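PDB 5XC3: probable Rab-related GTPase from Acanthamoeba polyphaga mimivirus, which probably binds and hydrolyses GTP as a Rab-family member of the small GTPases and may take part in protein transport. Local coordinates for residues Ile8-Ser13 / Leu57-Thr62; Phe25-Lys30 / Ala40-Lys45; Val84-Thr89 / Ile114-Asn119. All coordinates share one frame; numbering follows the deposited sequence. Where two conformers were deposited one is given.

Contact 1. Residues Ile8-Ser13 / Leu57-Thr62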
loop_
_atom_site.group_PDB
_atom_site.type_symbol
_atom_site.label_atom_id
_atom_site.label_comp_id
_atom_site.label_asym_id
_atom_site.label_seq_id
_atom_site.Cartn_x
_atom_site.Cartn_y
_atom_site.Cartn_z
ATOM N N ILE A 8 -3.721 -6.773 -5.623
ATOM C CA ILE A 8 -3.438 -5.654 -4.728
ATOM C C ILE A 8 -1.980 -5.279 -4.928
ATOM O O ILE A 8 -1.103 -6.135 -4.788
ATOM C CB ILE A 8 -3.641 -6.062 -3.257
ATOM C CG1 ILE A 8 -4.955 -6.818 -3.082
ATOM C CG2 ILE A 8 -3.565 -4.845 -2.359
ATOM C CD1 ILE A 8 -6.148 -6.003 -3.426
ATOM N N ILE A 9 -1.706 -4.011 -5.215
ATOM C CA ILE A 9 -0.326 -3.572 -5.431
ATOM C C ILE A 9 0.084 -2.567 -4.368
ATOM O O ILE A 9 -0.743 -1.837 -3.813
ATOM C CB ILE A 9 -0.072 -2.977 -6.831
ATOM C CG1 ILE A 9 -0.768 -1.621 -6.950
ATOM C CG2 ILE A 9 -0.537 -3.941 -7.907
ATOM C CD1 ILE A 9 -0.579 -0.922 -8.294
ATOM N N LEU A 10 1.384 -2.544 -4.090
ATOM C CA LEU A 10 2.023 -1.550 -3.231
ATOM C C LEU A 10 2.806 -0.593 -4.118
ATOM O O LEU A 10 3.611 -1.028 -4.949
ATOM C CB LEU A 10 3.036 -2.226 -2.303
ATOM C CG LEU A 10 2.633 -2.924 -0.999
ATOM C CD1 LEU A 10 2.302 -1.952 0.137
ATOM C CD2 LEU A 10 1.501 -3.914 -1.240
ATOM N N ILE A 11 2.601 0.707 -3.935
ATOM C CA ILE A 11 3.453 1.710 -4.571
ATOM C C ILE A 11 3.800 2.769 -3.539
ATOM O O ILE A 11 3.231 2.820 -2.450
ATOM C CB ILE A 11 2.826 2.332 -5.833
ATOM C CG1 ILE A 11 1.557 3.113 -5.485
ATOM C CG2 ILE A 11 2.569 1.252 -6.883
ATOM C CD1 ILE A 11 0.869 3.728 -6.720
ATOM N N GLY A 12 4.748 3.619 -3.897
ATOM C CA GLY A 12 5.313 4.577 -2.966
ATOM C C GLY A 12 6.819 4.640 -3.138
ATOM O O GLY A 12 7.457 3.738 -3.681
ATOM N N SER A 13 7.411 5.718 -2.623
ATOM C CA SER A 13 8.827 5.953 -2.853
ATOM C C SER A 13 9.702 4.946 -2.101
ATOM O O SER A 13 9.250 4.196 -1.226
ATOM C CB SER A 13 9.177 7.392 -2.496
ATOM O OG SER A 13 8.317 8.258 -3.215
ATOM N N LEU A 57 -6.149 -12.996 -2.390
ATOM C CA LEU A 57 -5.426 -11.754 -2.650
ATOM C C LEU A 57 -4.103 -12.075 -3.329
ATOM O O LEU A 57 -3.367 -12.962 -2.881
ATOM C CB LEU A 57 -5.156 -10.994 -1.353
ATOM C CG LEU A 57 -6.338 -10.783 -0.410
ATOM C CD1 LEU A 57 -5.858 -9.967 0.770
ATOM C CD2 LEU A 57 -7.488 -10.082 -1.127
ATOM N N ASN A 58 -3.803 -11.353 -4.405
ATOM C CA ASN A 58 -2.541 -11.508 -5.123
ATOM C C ASN A 58 -1.773 -10.221 -4.902
ATOM O O ASN A 58 -2.121 -9.189 -5.478
ATOM C CB ASN A 58 -2.794 -11.756 -6.609
ATOM C CG ASN A 58 -3.620 -13.003 -6.853
ATOM O OD1 ASN A 58 -3.447 -14.016 -6.178
ATOM N ND2 ASN A 58 -4.542 -12.924 -7.807
ATOM N N ILE A 59 -0.735 -10.279 -4.070
ATOM C CA ILE A 59 -0.070 -9.083 -3.566
ATOM C C ILE A 59 1.194 -8.835 -4.377
ATOM O O ILE A 59 2.085 -9.694 -4.433
ATOM C CB ILE A 59 0.246 -9.214 -2.069
ATOM C CG1 ILE A 59 -1.061 -9.379 -1.274
ATOM C CG2 ILE A 59 1.064 -8.019 -1.591
ATOM C CD1 ILE A 59 -0.884 -9.834 0.148
ATOM N N TRP A 60 1.259 -7.672 -5.016
ATOM C CA TRP A 60 2.424 -7.238 -5.775
ATOM C C TRP A 60 3.207 -6.217 -4.966
ATOM O O TRP A 60 2.630 -5.276 -4.405
ATOM C CB TRP A 60 1.981 -6.587 -7.085
ATOM C CG TRP A 60 1.410 -7.563 -8.078
ATOM C CD1 TRP A 60 0.293 -8.341 -7.923
ATOM C CD2 TRP A 60 1.931 -7.855 -9.377
ATOM N NE1 TRP A 60 0.090 -9.094 -9.061
ATOM C CE2 TRP A 60 1.083 -8.816 -9.963
ATOM C CE3 TRP A 60 3.031 -7.384 -10.108
ATOM C CZ2 TRP A 60 1.304 -9.322 -11.243
ATOM C CZ3 TRP A 60 3.244 -7.887 -11.382
ATOM C CH2 TRP A 60 2.387 -8.853 -11.927
ATOM N N ASP A 61 4.519 -6.402 -4.926
ATOM C CA ASP A 61 5.455 -5.492 -4.284
ATOM C C ASP A 61 6.589 -5.218 -5.263
ATOM O O ASP A 61 6.881 -6.032 -6.144
ATOM C CB ASP A 61 5.983 -6.126 -2.985
ATOM C CG ASP A 61 6.871 -5.179 -2.172
ATOM O OD1 ASP A 61 6.694 -3.939 -2.265
ATOM O OD2 ASP A 61 7.733 -5.695 -1.434
ATOM N N THR A 62 7.189 -4.038 -5.147
ATOM C CA THR A 62 8.274 -3.712 -6.059
ATOM C C THR A 62 9.553 -4.442 -5.663
ATOM O O THR A 62 9.706 -4.948 -4.544
ATOM C CB THR A 62 8.563 -2.209 -6.073
ATOM O OG1 THR A 62 9.264 -1.840 -4.873
ATOM C CG2 THR A 62 7.280 -1.386 -6.193
#

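Contact 2. Residues Phe25-Lys30 / Ala40-Lys45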
loop_
_atom_site.group_PDB
_atom_site.type_symbol
_atom_site.label_atom_id
_atom_site.label_comp_id
_atom_site.label_asym_id
_atom_site.label_seq_id
_atom_site.Cartn_x
_atom_site.Cartn_y
_atom_site.Cartn_z
ATOM N N PHE A 25 2.181 -8.464 7.311
ATOM C CA PHE A 25 0.876 -9.052 7.031
ATOM C C PHE A 25 0.984 -10.542 6.742
ATOM O O PHE A 25 0.177 -11.334 7.239
ATOM C CB PHE A 25 0.222 -8.327 5.859
ATOM C CG PHE A 25 -1.098 -8.912 5.445
ATOM C CD1 PHE A 25 -2.186 -8.874 6.298
ATOM C CD2 PHE A 25 -1.255 -9.468 4.185
ATOM C CE1 PHE A 25 -3.412 -9.404 5.903
ATOM C CE2 PHE A 25 -2.475 -9.993 3.780
ATOM C CZ PHE A 25 -3.552 -9.961 4.641
ATOM N N LEU A 26 1.969 -10.946 5.941
ATOM C CA LEU A 26 2.029 -12.337 5.504
ATOM C C LEU A 26 2.747 -13.245 6.496
ATOM O O LEU A 26 2.376 -14.417 6.632
ATOM C CB LEU A 26 2.738 -12.429 4.154
ATOM C CG LEU A 26 2.098 -11.733 2.955
ATOM C CD1 LEU A 26 3.074 -11.773 1.795
ATOM C CD2 LEU A 26 0.750 -12.381 2.589
ATOM N N PHE A 27 3.778 -12.747 7.181
ATOM C CA PHE A 27 4.662 -13.611 7.959
ATOM C C PHE A 27 4.796 -13.231 9.425
ATOM O O PHE A 27 5.451 -13.972 10.177
ATOM C CB PHE A 27 6.080 -13.632 7.361
ATOM C CG PHE A 27 6.123 -13.664 5.858
ATOM C CD1 PHE A 27 5.498 -14.679 5.148
ATOM C CD2 PHE A 27 6.837 -12.703 5.159
ATOM C CE1 PHE A 27 5.553 -14.708 3.758
ATOM C CE2 PHE A 27 6.907 -12.733 3.775
ATOM C CZ PHE A 27 6.264 -13.745 3.076
ATOM N N ASN A 28 4.217 -12.113 9.857
ATOM C CA ASN A 28 4.352 -11.612 11.224
ATOM C C ASN A 28 5.800 -11.317 11.591
ATOM O O ASN A 28 6.140 -11.198 12.774
ATOM C CB ASN A 28 3.712 -12.563 12.247
ATOM C CG ASN A 28 3.512 -11.916 13.602
ATOM O OD1 ASN A 28 3.166 -10.741 13.697
ATOM N ND2 ASN A 28 3.758 -12.681 14.664
ATOM N N ARG A 29 6.666 -11.193 10.593
ATOM C CA ARG A 29 8.073 -10.899 10.809
ATOM C C ARG A 29 8.651 -10.501 9.465
ATOM O O ARG A 29 8.040 -10.728 8.416
ATOM C CB ARG A 29 8.815 -12.125 11.355
ATOM C CG ARG A 29 8.863 -13.270 10.362
ATOM C CD ARG A 29 9.518 -14.523 10.941
ATOM N NE ARG A 29 9.417 -15.643 10.009
ATOM C CZ ARG A 29 10.386 -16.023 9.179
ATOM N NH1 ARG A 29 11.547 -15.381 9.166
ATOM N NH2 ARG A 29 10.198 -17.052 8.364
ATOM N N LYS A 30 9.835 -9.906 9.508
ATOM C CA LYS A 30 10.572 -9.571 8.301
ATOM C C LYS A 30 11.461 -10.754 7.939
ATOM O O LYS A 30 12.285 -11.190 8.754
ATOM C CB LYS A 30 11.425 -8.329 8.543
ATOM C CG LYS A 30 12.084 -7.776 7.305
ATOM C CD LYS A 30 11.033 -7.268 6.322
ATOM C CE LYS A 30 11.661 -6.368 5.310
ATOM N NZ LYS A 30 12.309 -5.213 5.984
ATOM N N ALA A 40 5.889 -10.507 -11.561
ATOM C CA ALA A 40 4.991 -11.463 -10.946
ATOM C C ALA A 40 4.615 -10.976 -9.557
ATOM O O ALA A 40 5.319 -10.168 -8.936
ATOM C CB ALA A 40 5.612 -12.865 -10.859
ATOM N N ALA A 41 3.477 -11.469 -9.097
ATOM C CA ALA A 41 3.058 -11.241 -7.730
ATOM C C ALA A 41 4.080 -11.831 -6.773
ATOM O O ALA A 41 4.745 -12.834 -7.061
ATOM C CB ALA A 41 1.698 -11.892 -7.479
ATOM N N PHE A 42 4.203 -11.179 -5.628
ATOM C CA PHE A 42 5.115 -11.647 -4.598
ATOM C C PHE A 42 4.526 -12.833 -3.853
ATOM O O PHE A 42 5.222 -13.817 -3.594
ATOM C CB PHE A 42 5.392 -10.507 -3.618
ATOM C CG PHE A 42 6.246 -10.907 -2.450
ATOM C CD1 PHE A 42 7.564 -11.328 -2.637
ATOM C CD2 PHE A 42 5.745 -10.861 -1.163
ATOM C CE1 PHE A 42 8.346 -11.703 -1.553
ATOM C CE2 PHE A 42 6.520 -11.230 -0.082
ATOM C CZ PHE A 42 7.824 -11.648 -0.276
ATOM N N ALA A 43 3.247 -12.757 -3.502
ATOM C CA ALA A 43 2.623 -13.783 -2.689
ATOM C C ALA A 43 1.126 -13.679 -2.890
ATOM O O ALA A 43 0.603 -12.620 -3.248
ATOM C CB ALA A 43 2.962 -13.579 -1.212
ATOM N N SER A 44 0.446 -14.790 -2.650
ATOM C CA SER A 44 -1.004 -14.796 -2.605
ATOM C C SER A 44 -1.431 -15.256 -1.220
ATOM O O SER A 44 -0.715 -16.006 -0.550
ATOM C CB SER A 44 -1.617 -15.696 -3.681
ATOM O OG SER A 44 -1.253 -15.273 -4.978
ATOM N N LYS A 45 -2.596 -14.783 -0.789
ATOM C CA LYS A 45 -3.104 -15.130 0.531
ATOM C C LYS A 45 -4.612 -15.277 0.450
ATOM O O LYS A 45 -5.303 -14.385 -0.049
ATOM C CB LYS A 45 -2.750 -14.043 1.554
ATOM C CG LYS A 45 -3.216 -14.342 2.984
ATOM C CD LYS A 45 -2.458 -15.479 3.608
ATOM C CE LYS A 45 -2.904 -15.673 5.042
ATOM N NZ LYS A 45 -2.068 -16.686 5.738
#

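Contact 3. Residues Val84-Thr89 / Ile114-Asn119. With GDP (guanosine-5'-diphosphate), chain B.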
loop_
_atom_site.group_PDB
_atom_site.type_symbol
_atom_site.label_atom_id
_atom_site.label_comp_id
_atom_site.label_asym_id
_atom_site.label_seq_id
_atom_site.Cartn_x
_atom_site.Cartn_y
_atom_site.Cartn_z
ATOM N N VAL A 84 -0.839 3.015 -1.284
ATOM C CA VAL A 84 0.147 4.039 -1.613
ATOM C C VAL A 84 0.802 4.440 -0.299
ATOM O O VAL A 84 0.183 5.113 0.530
ATOM C CB VAL A 84 -0.495 5.251 -2.304
ATOM C CG1 VAL A 84 0.596 6.234 -2.751
ATOM C CG2 VAL A 84 -1.365 4.813 -3.484
ATOM N N VAL A 85 2.041 4.034 -0.105
ATOM C CA VAL A 85 2.699 4.155 1.192
ATOM C C VAL A 85 3.634 5.351 1.171
ATOM O O VAL A 85 4.327 5.593 0.177
ATOM C CB VAL A 85 3.480 2.866 1.508
ATOM C CG1 VAL A 85 4.116 2.933 2.910
ATOM C CG2 VAL A 85 2.573 1.636 1.399
ATOM N N PHE A 86 3.671 6.092 2.275
ATOM C CA PHE A 86 4.719 7.080 2.492
ATOM C C PHE A 86 5.211 6.967 3.929
ATOM O O PHE A 86 4.675 6.205 4.733
ATOM C CB PHE A 86 4.298 8.514 2.096
ATOM C CG PHE A 86 3.351 9.167 3.068
ATOM C CD1 PHE A 86 1.976 8.933 3.000
ATOM C CD2 PHE A 86 3.839 10.016 4.062
ATOM C CE1 PHE A 86 1.102 9.522 3.905
ATOM C CE2 PHE A 86 2.973 10.612 4.965
ATOM C CZ PHE A 86 1.602 10.372 4.890
ATOM N N ASP A 87 6.260 7.719 4.240
ATOM C CA ASP A 87 6.929 7.684 5.538
ATOM C C ASP A 87 6.669 9.036 6.195
ATOM O O ASP A 87 7.027 10.072 5.625
ATOM C CB ASP A 87 8.418 7.431 5.275
ATOM C CG ASP A 87 9.327 7.618 6.491
ATOM O OD1 ASP A 87 8.896 8.105 7.555
ATOM O OD2 ASP A 87 10.522 7.279 6.335
ATOM N N VAL A 88 6.029 9.022 7.373
ATOM C CA VAL A 88 5.632 10.261 8.047
ATOM C C VAL A 88 6.815 11.170 8.356
ATOM O O VAL A 88 6.637 12.387 8.488
ATOM C CB VAL A 88 4.759 10.015 9.302
ATOM C CG1 VAL A 88 3.452 9.324 8.924
ATOM C CG2 VAL A 88 5.524 9.216 10.351
ATOM N N THR A 89 8.021 10.617 8.467
ATOM C CA THR A 89 9.203 11.423 8.765
ATOM C C THR A 89 9.930 11.904 7.513
ATOM O O THR A 89 10.924 12.629 7.632
ATOM C CB THR A 89 10.171 10.635 9.653
ATOM O OG1 THR A 89 10.749 9.564 8.894
ATOM C CG2 THR A 89 9.445 10.063 10.868
ATOM N N ILE A 114 -8.237 2.862 -3.349
ATOM C CA ILE A 114 -6.887 3.382 -3.145
ATOM C C ILE A 114 -6.769 3.818 -1.691
ATOM O O ILE A 114 -7.542 4.670 -1.231
ATOM C CB ILE A 114 -6.600 4.568 -4.079
ATOM C CG1 ILE A 114 -6.678 4.097 -5.526
ATOM C CG2 ILE A 114 -5.231 5.173 -3.799
ATOM C CD1 ILE A 114 -6.672 5.252 -6.553
ATOM N N LEU A 115 -5.796 3.252 -0.969
ATOM C CA LEU A 115 -5.574 3.556 0.441
ATOM C C LEU A 115 -4.162 4.101 0.639
ATOM O O LEU A 115 -3.175 3.396 0.393
ATOM C CB LEU A 115 -5.792 2.298 1.292
ATOM C CG LEU A 115 -5.619 2.443 2.806
ATOM C CD1 LEU A 115 -6.617 3.446 3.367
ATOM C CD2 LEU A 115 -5.781 1.099 3.507
ATOM N N VAL A 116 -4.063 5.357 1.082
ATOM C CA VAL A 116 -2.774 5.947 1.427
ATOM C C VAL A 116 -2.394 5.484 2.823
ATOM O O VAL A 116 -3.198 5.568 3.756
ATOM C CB VAL A 116 -2.844 7.480 1.363
ATOM C CG1 VAL A 116 -1.533 8.085 1.844
ATOM C CG2 VAL A 116 -3.174 7.926 -0.053
ATOM N N VAL A 117 -1.182 4.976 2.965
ATOM C CA VAL A 117 -0.690 4.485 4.246
ATOM C C VAL A 117 0.383 5.437 4.749
ATOM O O VAL A 117 1.453 5.550 4.146
ATOM C CB VAL A 117 -0.144 3.058 4.135
ATOM C CG1 VAL A 117 0.368 2.603 5.494
ATOM C CG2 VAL A 117 -1.223 2.110 3.619
ATOM N N ALA A 118 0.109 6.114 5.860
ATOM C CA ALA A 118 1.096 6.971 6.510
ATOM C C ALA A 118 1.881 6.087 7.472
ATOM O O ALA A 118 1.421 5.793 8.580
ATOM C CB ALA A 118 0.395 8.124 7.221
ATOM N N ASN A 119 3.064 5.653 7.047
ATOM C CA ASN A 119 3.823 4.618 7.735
ATOM C C ASN A 119 4.916 5.210 8.628
ATOM O O ASN A 119 5.301 6.381 8.500
ATOM C CB ASN A 119 4.448 3.648 6.723
ATOM C CG ASN A 119 4.878 2.336 7.357
ATOM O OD1 ASN A 119 4.246 1.851 8.295
ATOM N ND2 ASN A 119 5.962 1.761 6.856
HETATM P PB GDP B . 10.408 -0.168 0.747
HETATM O O1B GDP B . 9.299 0.824 0.704
HETATM O O2B GDP B . 10.035 -1.589 0.361
HETATM O O3B GDP B . 11.615 0.343 -0.011
HETATM O O3A GDP B . 10.826 -0.172 2.316
HETATM P PA GDP B . 11.363 -1.379 3.217
HETATM O O1A GDP B . 10.222 -2.258 3.648
HETATM O O2A GDP B . 12.473 -2.107 2.516
HETATM O "O5'" GDP B . 11.881 -0.597 4.518
HETATM C "C5'" GDP B . 13.022 0.262 4.424
HETATM C "C4'" GDP B . 13.606 0.348 5.832
HETATM O "O4'" GDP B . 12.671 1.006 6.701
HETATM C "C3'" GDP B . 13.867 -1.019 6.440
HETATM O "O3'" GDP B . 15.038 -0.896 7.262
HETATM C "C2'" GDP B . 12.663 -1.259 7.316
HETATM O "O2'" GDP B . 12.865 -2.188 8.394
HETATM C "C1'" GDP B . 12.375 0.156 7.792
HETATM N N9 GDP B . 10.948 0.244 8.134
HETATM C C8 GDP B . 9.896 -0.310 7.469
HETATM N N7 GDP B . 8.733 -0.003 8.085
HETATM C C5 GDP B . 9.039 0.731 9.186
HETATM C C6 GDP B . 8.278 1.372 10.278
HETATM O O6 GDP B . 7.036 1.289 10.358
HETATM N N1 GDP B . 8.990 2.050 11.194
HETATM C C2 GDP B . 10.329 2.172 11.132
HETATM N N2 GDP B . 10.975 2.873 12.098
HETATM N N3 GDP B . 11.086 1.618 10.169
HETATM C C4 GDP B . 10.487 0.905 9.181
#

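Contact 1. Residues Ile8-Ser13 / Leu57-Thr62
The indole of Trp60 is met at its edge, near the ring plane, by the carbonyl oxygen of Ile8, which comes within 4.1 Å of Trp60 CD1. Asn58 O, two residues back in the same strand, also lies in plane at the edge. Ile9 CG2 approaches the ring obliquely, and Lys7 adds a cation-pi contact. The setting is a parallel strand pair of the Ras-type P-loop GTPase sheet, the axes of the two short strand segments inclined by 21°. Both polar backbone atoms of Ile8 are engaged: N donates to Asn58 O, and O receives Trp60 N at 2.8 Å. One step further Leu10 N donates to Trp60 O, and this bond is less straight, 147° at the hydrogen.

Side chains then sort onto two faces. Ile9 and Trp60 share one, with Ile9 CG2 at 3.7 Å from Trp60 CB, and helix 73-76 packs on Ile9 there. On the other, Leu10 and Ile59 run alongside one another beneath helix 18-27, Leu10 CD2 standing 4.1 Å from Ile59 CG2.

Past the pairing, both chains run into residues assigned to GTP binding by similarity: Gly12 and Ser13 open the P-loop, and Asp61 and Thr62 begin the Asp-Thr-Ala-Gly motif. Asp61 OD2 is hydrogen-bonded to Ser19 OG, and its side chain is about 4 Å from the magnesium ion. With CG anti to the backbone N (chi1 -174°), the Asp61 carboxylate swings back toward the neighbouring strand, where OD1 rests 4.0 Å from Leu10 CB.

Contact 2. Residues Phe25-Lys30 / Ala40-Lys45
The effector region, assigned by similarity and known as the first switch of small GTPases, ends here in Ala40-Phe42, where the chain enters strand 43-48 and packs against the last turn of helix 18-27. Leu26 is the centre of the contact, and its two methyls divide the work. CD1 presses on Ala43 CB at 3.5 Å and also reaches Phe42 CE2 at 4.0 Å; CD2 lies 4.0 Å from Lys45 CB, a less certain contact because Lys45 has two conformers. Leu26 and Phe42 reach out from opposing sides and overlap alongside.

Phe27 comes to the same ring from the helix end. Its CZ touches Phe42 CE2 at 4.0 Å, the meeting point lying at the edge of the Phe27 ring but oblique to that of Phe42. Leu26 CB sits over one face of Phe27, 3.6 Å above the plane and toward the rim. On the strand, Phe42 CG stands anti to its own N (chi1 176°), which extends the ring toward the helix.

Phe42 and Ala43 both face Ile59 of the adjacent strand 54-60, and so form a classic beta bulge, which lies where the effector loop joins the edge strand of a Ras-like fold.

Contact 3. Residues Val84-Thr89 / Ile114-Asn119
Asp87, paired with Asn119 on the neighbouring parallel strand, offers one carboxylate oxygen, OD1, to two donors from Thr89. The hydroxyl OG1 of Thr89 gives a bond of 2.7 Å to Asp87 OD1 on its syn side, though tilted from the carboxylate plane. The backbone N of Thr89 adds a second at 2.8 Å to the same OD1, making an Asx turn. Both donors arrive from the same face of the carboxylate, with the amide well above its plane. The turn begins just as the strand ends, and there Val88 N still donates to Asn119 O at 3.0 Å, the last of five backbone bonds that join the strands.

Helix 91-107 connects these strands in a beta-alpha-beta unit and packs on the Phe86 face, where Val97 and the ring of Phe94 meet Phe86. A chi1 of 74° tucks CG of Phe86 over its own backbone, which lays the ring against the partner strand. Ala118 CA makes a CH-pi contact over one face, 4.0 Å from the Phe86 centroid, and Val116 CG1 meets the edge in plane, 3.6 Å from Phe86 CE1. Ala118 CB touches both Phe86 CZ, 3.5 Å away, and Val88 CG1 at 3.7 Å.

On the opposite face Val85 and Val117 are flank to flank under Ile21 of helix 18-27, and Val85 CG1 also rests against Asn119 CB. Asn119 begins the Asn-Lys-x-Asp guanine motif. Its ND2 is hydrogen-bonded to Val16 O of the P-loop, with a weak bond to Ser151 OG, and lies 3.5 Å from N7 of GDP. An apolar strand pair thus ends in an amide anchored to the P-loop, which would hold the Asn119 side chain in place beside the guanine.

Contacts 1 and 3 are buried parallel strand pairs of one sheet, whereas contact 2 lies at the surface and joins a helix end to an edge strand. The sheet connects them: strands 6-11 and 81-87 are hydrogen-bonded, Val85 N to Ile11 O at 2.9 Å, and strands 54-60 and 43-48 adjoin on the far side, where Ser44 OG is hydrogen-bonded to Asn58 OD1. Backbone hydrogen bonds carry both core contacts, but contact 2 rests on apolar side chains and aromatic rings. The core pairs lead to different ends of the nucleotide: contact 1 toward magnesium and, by similarity, the phosphates, contact 3 toward the guanine. Contact 2 is nested within the loop that contact 1 closes.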